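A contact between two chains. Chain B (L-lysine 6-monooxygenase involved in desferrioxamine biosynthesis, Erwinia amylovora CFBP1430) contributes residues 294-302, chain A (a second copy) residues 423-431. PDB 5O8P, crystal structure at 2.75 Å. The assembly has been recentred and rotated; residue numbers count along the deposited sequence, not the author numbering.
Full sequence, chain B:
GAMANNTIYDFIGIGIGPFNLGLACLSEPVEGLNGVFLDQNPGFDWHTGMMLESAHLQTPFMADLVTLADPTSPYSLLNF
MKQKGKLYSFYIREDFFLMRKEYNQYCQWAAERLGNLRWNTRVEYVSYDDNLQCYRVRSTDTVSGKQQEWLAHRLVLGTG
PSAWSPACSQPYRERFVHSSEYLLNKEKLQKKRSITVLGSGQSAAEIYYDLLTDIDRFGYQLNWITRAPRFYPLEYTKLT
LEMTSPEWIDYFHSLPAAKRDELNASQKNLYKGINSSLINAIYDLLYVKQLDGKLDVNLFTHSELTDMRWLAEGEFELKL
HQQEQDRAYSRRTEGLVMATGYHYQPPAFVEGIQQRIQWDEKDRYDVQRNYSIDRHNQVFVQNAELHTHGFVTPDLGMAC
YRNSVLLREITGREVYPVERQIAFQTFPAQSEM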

# COMPACT_ATOMS: atom_id res chain seq x y z
N LYS B 294 22.31 -20.04 -7.45
CA LYS B 294 22.65 -18.89 -8.29
C LYS B 294 21.79 -18.98 -9.57
O LYS B 294 21.71 -20.03 -10.21
CB LYS B 294 24.15 -18.87 -8.60
CG LYS B 294 24.67 -17.58 -9.23
CD LYS B 294 26.20 -17.50 -9.13
CE LYS B 294 26.83 -16.57 -10.17
NZ LYS B 294 26.31 -15.17 -10.09
N LEU B 295 21.09 -17.88 -9.87
CA LEU B 295 20.24 -17.79 -11.04
C LEU B 295 21.06 -17.57 -12.28
O LEU B 295 22.06 -16.85 -12.23
CB LEU B 295 19.29 -16.60 -10.95
CG LEU B 295 18.26 -16.61 -9.84
CD1 LEU B 295 17.56 -15.26 -9.84
CD2 LEU B 295 17.26 -17.75 -10.03
N ASP B 296 20.60 -18.14 -13.39
CA ASP B 296 21.25 -17.92 -14.66
C ASP B 296 20.52 -16.78 -15.38
O ASP B 296 19.69 -17.00 -16.27
CB ASP B 296 21.30 -19.21 -15.48
CG ASP B 296 22.33 -19.15 -16.60
OD1 ASP B 296 23.17 -18.22 -16.62
OD2 ASP B 296 22.30 -20.06 -17.46
N VAL B 297 20.85 -15.56 -14.97
CA VAL B 297 20.32 -14.33 -15.55
C VAL B 297 21.42 -13.29 -15.72
O VAL B 297 22.39 -13.28 -14.99
CB VAL B 297 19.16 -13.72 -14.72
CG1 VAL B 297 18.07 -14.75 -14.49
CG2 VAL B 297 19.65 -13.15 -13.40
N ASN B 298 21.26 -12.43 -16.71
CA ASN B 298 22.15 -11.30 -16.92
C ASN B 298 21.30 -10.11 -17.28
O ASN B 298 20.30 -10.26 -17.98
CB ASN B 298 23.14 -11.61 -18.04
CG ASN B 298 23.95 -12.85 -17.76
OD1 ASN B 298 24.86 -12.84 -16.93
ND2 ASN B 298 23.58 -13.94 -18.41
N LEU B 299 21.67 -8.94 -16.78
CA LEU B 299 20.94 -7.72 -17.01
C LEU B 299 21.96 -6.63 -17.30
O LEU B 299 22.75 -6.31 -16.43
CB LEU B 299 20.10 -7.35 -15.78
CG LEU B 299 18.89 -8.25 -15.49
CD1 LEU B 299 19.27 -9.55 -14.81
CD2 LEU B 299 17.87 -7.52 -14.64
N PHE B 300 21.95 -6.11 -18.52
CA PHE B 300 22.84 -5.01 -18.91
C PHE B 300 22.07 -3.73 -19.19
O PHE B 300 20.90 -3.76 -19.54
CB PHE B 300 23.64 -5.41 -20.14
CG PHE B 300 24.60 -6.53 -19.89
CD1 PHE B 300 24.20 -7.85 -20.03
CD2 PHE B 300 25.90 -6.27 -19.50
CE1 PHE B 300 25.08 -8.90 -19.81
CE2 PHE B 300 26.79 -7.31 -19.28
CZ PHE B 300 26.38 -8.63 -19.44
N THR B 301 22.74 -2.59 -19.01
CA THR B 301 22.15 -1.27 -19.25
C THR B 301 23.11 -0.47 -20.11
O THR B 301 24.19 -0.96 -20.44
CB THR B 301 21.88 -0.53 -17.93
OG1 THR B 301 23.01 -0.69 -17.06
CG2 THR B 301 20.64 -1.08 -17.25
N HIS B 302 22.72 0.74 -20.50
CA HIS B 302 23.54 1.62 -21.34
C HIS B 302 23.99 0.99 -22.67
O HIS B 302 24.88 1.53 -23.33
CB HIS B 302 24.79 2.09 -20.57
CG HIS B 302 24.49 3.03 -19.45
ND1 HIS B 302 24.19 4.36 -19.65
CD2 HIS B 302 24.47 2.84 -18.11
CE1 HIS B 302 23.99 4.95 -18.49
NE2 HIS B 302 24.15 4.05 -17.53
N ALA A 423 24.46 -7.72 -6.32
CA ALA A 423 23.57 -7.18 -7.35
C ALA A 423 23.35 -8.08 -8.56
O ALA A 423 24.29 -8.61 -9.12
CB ALA A 423 24.04 -5.82 -7.81
N PHE A 424 22.08 -8.22 -8.94
CA PHE A 424 21.67 -9.01 -10.10
C PHE A 424 22.13 -8.46 -11.45
O PHE A 424 22.37 -9.24 -12.37
CB PHE A 424 20.15 -9.19 -10.09
CG PHE A 424 19.66 -10.00 -8.94
CD1 PHE A 424 19.83 -11.39 -8.93
CD2 PHE A 424 19.04 -9.40 -7.86
CE1 PHE A 424 19.39 -12.15 -7.86
CE2 PHE A 424 18.58 -10.15 -6.79
CZ PHE A 424 18.76 -11.53 -6.79
N GLN A 425 22.23 -7.14 -11.57
CA GLN A 425 22.72 -6.51 -12.80
C GLN A 425 24.20 -6.68 -12.93
O GLN A 425 24.90 -6.87 -11.95
CB GLN A 425 22.46 -5.01 -12.80
CG GLN A 425 21.01 -4.63 -12.76
CD GLN A 425 20.83 -3.17 -12.50
OE1 GLN A 425 21.17 -2.34 -13.34
NE2 GLN A 425 20.33 -2.84 -11.33
N THR A 426 24.68 -6.55 -14.16
CA THR A 426 26.08 -6.32 -14.45
C THR A 426 26.16 -4.91 -15.03
O THR A 426 25.55 -4.63 -16.08
CB THR A 426 26.59 -7.33 -15.46
OG1 THR A 426 26.24 -8.64 -15.02
CG2 THR A 426 28.10 -7.23 -15.62
N PHE A 427 26.91 -4.04 -14.36
CA PHE A 427 27.06 -2.66 -14.79
C PHE A 427 28.08 -2.43 -15.91
O PHE A 427 27.76 -1.76 -16.89
CB PHE A 427 27.36 -1.79 -13.60
CG PHE A 427 26.28 -1.79 -12.57
CD1 PHE A 427 25.04 -1.24 -12.87
CD2 PHE A 427 26.49 -2.34 -11.31
CE1 PHE A 427 24.01 -1.23 -11.93
CE2 PHE A 427 25.46 -2.35 -10.36
CZ PHE A 427 24.22 -1.78 -10.67
N PRO A 428 29.31 -2.97 -15.78
CA PRO A 428 30.26 -2.74 -16.87
C PRO A 428 29.98 -3.61 -18.09
O PRO A 428 29.26 -4.60 -18.00
CB PRO A 428 31.60 -3.12 -16.25
CG PRO A 428 31.24 -4.22 -15.31
CD PRO A 428 29.91 -3.79 -14.72
N ALA A 429 30.57 -3.23 -19.22
CA ALA A 429 30.62 -4.08 -20.39
C ALA A 429 31.25 -5.40 -19.99
O ALA A 429 32.12 -5.42 -19.12
CB ALA A 429 31.43 -3.44 -21.51
N GLN A 430 30.79 -6.49 -20.60
CA GLN A 430 31.31 -7.82 -20.31
C GLN A 430 30.98 -8.80 -21.43
O GLN A 430 29.83 -9.21 -21.58
CB GLN A 430 30.75 -8.33 -18.98
CG GLN A 430 31.20 -9.73 -18.60
CD GLN A 430 30.42 -10.30 -17.45
OE1 GLN A 430 30.34 -9.68 -16.39
NE2 GLN A 430 29.85 -11.49 -17.63
N SER A 431 31.99 -9.20 -22.19
CA SER A 431 31.82 -10.15 -23.29
C SER A 431 31.59 -11.58 -22.81
O SER A 431 31.82 -11.91 -21.65
CB SER A 431 33.04 -10.13 -24.23
OG SER A 431 33.07 -8.93 -24.99

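This is a contact of van der Waals packing between two copies of the same protein, pinned by one backbone hydrogen bond between a short strand of chain B and an irregular segment of chain A. The bond runs from Thr A426 N to Leu B299 O, with an N to O distance of 3.0 Å and an N-H...O angle of 167°, close to linear and therefore well directed. It sits where the backbones come near each other: the CA atoms of Leu B299 and Gln A425 are 4.7 Å apart, and those of Phe B300 and Thr A426 5.7 Å. No second backbone hydrogen bond joins the two stretches. Leu B299 O also lies 3.3 Å from Thr A426 O, but both are acceptors and the proximity is not a bond.

Around this point side chains from both stretches come into van der Waals contact. Phe B300 is the residue most covered by the opposing stretch, losing 84 Å² of surface. Its CA-to-CB bond points sideways, yet chi1 of -66° (m) helps place the ring nearer chain A, where CE2 lies 3.8 Å from Thr A426 CB. Near the plane of that ring, at its edge, CE2 meets Pro A428 O at 3.9 Å and Gln A430 CB at 4.1 Å; the carbonyl thus faces the weakly positive rim of the ring rather than its electron-rich face.

Leu B299 packs through CB, 4.2 Å from Gln A425 CG, and through CD1, 4.0 Å from Phe A424 O. Farther along, Leu B295 CD1 reaches Phe A424 CE1 at 4.1 Å, an apolar contact at van der Waals range. Thr B301 contributes its methyl, CG2 lying 4.1 Å from Gln A425 OE1. Altogether the two stretches bury 496 Å², summed over both sides.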